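Local coordinates for ANGPTL4 C-terminal chain (Homo sapiens, PDB 6U1U), which contributes, as the fibrinogen-like C-terminal domain, to a secreted protein that inactivates lipoprotein lipase and restrains endothelial cell proliferation and migration, at residues A[42-47]-A[174-179]. Numbering follows the deposited sequence.
Sequences VIQRRH and NLNGQY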
# COMPACT_ATOMS: atom_id res chain seq x y z
N VAL A 42 7.23 -7.15 2.42
CA VAL A 42 6.67 -5.94 3.03
C VAL A 42 6.80 -4.82 2.00
O VAL A 42 7.91 -4.52 1.55
CB VAL A 42 7.41 -5.56 4.32
CG1 VAL A 42 6.82 -4.24 4.88
CG2 VAL A 42 7.32 -6.72 5.35
N ILE A 43 5.68 -4.18 1.63
CA ILE A 43 5.75 -3.12 0.63
C ILE A 43 5.58 -1.73 1.21
O ILE A 43 5.85 -0.74 0.50
CB ILE A 43 4.74 -3.35 -0.51
CG1 ILE A 43 3.30 -3.10 -0.05
CG2 ILE A 43 4.91 -4.77 -1.04
CD1 ILE A 43 2.26 -3.09 -1.27
N GLN A 44 5.19 -1.62 2.48
CA GLN A 44 5.02 -0.32 3.11
C GLN A 44 5.07 -0.57 4.60
O GLN A 44 4.52 -1.58 5.07
CB GLN A 44 3.67 0.29 2.72
CG GLN A 44 3.49 1.75 3.23
CD GLN A 44 2.57 1.89 4.46
OE1 GLN A 44 2.52 1.00 5.30
NE2 GLN A 44 1.86 3.03 4.57
N ARG A 45 5.70 0.35 5.34
CA ARG A 45 5.72 0.24 6.80
C ARG A 45 5.85 1.63 7.39
O ARG A 45 6.71 2.41 6.96
CB ARG A 45 6.91 -0.66 7.24
CG ARG A 45 7.02 -0.84 8.75
CD ARG A 45 7.99 -2.01 9.07
NE ARG A 45 9.35 -1.59 8.79
CZ ARG A 45 10.40 -2.42 8.70
NH1 ARG A 45 10.22 -3.74 8.86
NH2 ARG A 45 11.60 -1.91 8.45
N ARG A 46 4.95 1.96 8.33
CA ARG A 46 4.95 3.28 9.01
C ARG A 46 4.71 3.05 10.50
O ARG A 46 3.91 2.15 10.83
CB ARG A 46 3.87 4.19 8.40
CG ARG A 46 4.06 4.48 6.92
CD ARG A 46 3.14 5.59 6.43
NE ARG A 46 3.65 6.91 6.77
CZ ARG A 46 3.04 8.05 6.47
NH1 ARG A 46 1.89 8.03 5.82
NH2 ARG A 46 3.58 9.21 6.81
N HIS A 47 5.36 3.83 11.37
CA HIS A 47 5.21 3.61 12.80
C HIS A 47 5.65 4.78 13.68
O HIS A 47 5.36 4.76 14.88
CB HIS A 47 5.98 2.37 13.27
CG HIS A 47 7.38 2.31 12.77
ND1 HIS A 47 7.81 1.34 11.89
CD2 HIS A 47 8.45 3.11 13.00
CE1 HIS A 47 9.09 1.54 11.60
NE2 HIS A 47 9.50 2.61 12.27
N ASN A 174 -6.04 6.09 3.12
CA ASN A 174 -4.77 6.60 2.64
C ASN A 174 -3.74 6.24 3.68
O ASN A 174 -3.60 6.93 4.70
CB ASN A 174 -4.80 8.12 2.42
CG ASN A 174 -3.46 8.63 1.97
OD1 ASN A 174 -2.59 7.83 1.64
ND2 ASN A 174 -3.28 9.98 1.94
N LEU A 175 -3.02 5.13 3.50
CA LEU A 175 -2.04 4.79 4.51
C LEU A 175 -0.72 5.53 4.29
O LEU A 175 0.22 5.37 5.09
CB LEU A 175 -1.82 3.27 4.53
CG LEU A 175 -3.12 2.49 4.80
CD1 LEU A 175 -2.79 1.01 4.92
CD2 LEU A 175 -3.79 2.99 6.07
N ASN A 176 -0.64 6.35 3.25
CA ASN A 176 0.56 7.10 2.92
C ASN A 176 0.38 8.60 3.20
O ASN A 176 1.12 9.43 2.65
CB ASN A 176 0.93 6.86 1.45
CG ASN A 176 1.49 5.47 1.21
OD1 ASN A 176 1.96 4.82 2.13
ND2 ASN A 176 1.43 5.00 -0.06
N GLY A 177 -0.58 8.97 4.05
CA GLY A 177 -0.79 10.37 4.36
C GLY A 177 0.22 10.88 5.39
O GLY A 177 1.21 10.23 5.73
N GLN A 178 -0.04 12.10 5.89
CA GLN A 178 0.90 12.74 6.81
C GLN A 178 0.79 12.10 8.19
O GLN A 178 -0.31 11.89 8.68
CB GLN A 178 0.58 14.24 6.89
CG GLN A 178 1.66 15.07 7.59
CD GLN A 178 1.35 16.56 7.55
OE1 GLN A 178 0.65 17.03 6.65
NE2 GLN A 178 1.86 17.31 8.53
N TYR A 179 1.94 11.76 8.79
CA TYR A 179 1.94 11.15 10.12
C TYR A 179 1.63 12.21 11.16
O TYR A 179 2.25 13.28 11.17
CB TYR A 179 3.31 10.53 10.42
CG TYR A 179 3.24 9.55 11.57
CD1 TYR A 179 3.35 9.98 12.88
CD2 TYR A 179 3.05 8.20 11.34
CE1 TYR A 179 3.28 9.10 13.95
CE2 TYR A 179 2.99 7.28 12.41
CZ TYR A 179 3.09 7.74 13.72
OH TYR A 179 2.99 6.87 14.78
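Gln-44 and Arg-46, alternate residues near the end of strand 38-46, reach into the loop after strand 173-174 in a buried, largely polar contact close to the middle of the domain. Gln-44 has CG anti to the backbone N (chi1 -173°), and a bend at chi2 brings its NE2 to Asn-176 OD1 at 3.0 Å. That bond is nearly straight and lies close to the Gln-44 amide plane, while the two amides are turned 42° apart. Thr-209 holds Gln-44 OE1, and Gly-164 O takes Asn-176 ND2, leaving both amides fixed at each end. An alanine in place of Gln-44 would probably leave Asn-176 OD1 without this donor and open a gap between strand and loop. In this fibrinogen C-terminal fold the loop begins with a type I turn, Asn-174 to Gly-177, which includes an Asx turn: Asn-174 OD1 accepts from Asn-176 N at 2.9 Å. The turn presents carbonyls to the Arg-46 guanidinium. Arg-46 NH1 donates to Leu-175 O at 3.2 Å, in the guanidinium plane but above the plane of the carbonyl. Gly-177 O lies at the guanidinium edge, but its 2.3 Å from Arg-46 NH1 is too short for a normal bond, so the detail there is doubtful. Phe-53 adds a cation-pi partner. Farther along, the Tyr-179 ring lies alongside the His-47 backbone, with CE2 3.9 Å from His-47 C, and its hydroxyl is hydrogen-bonded to Gln-207 O.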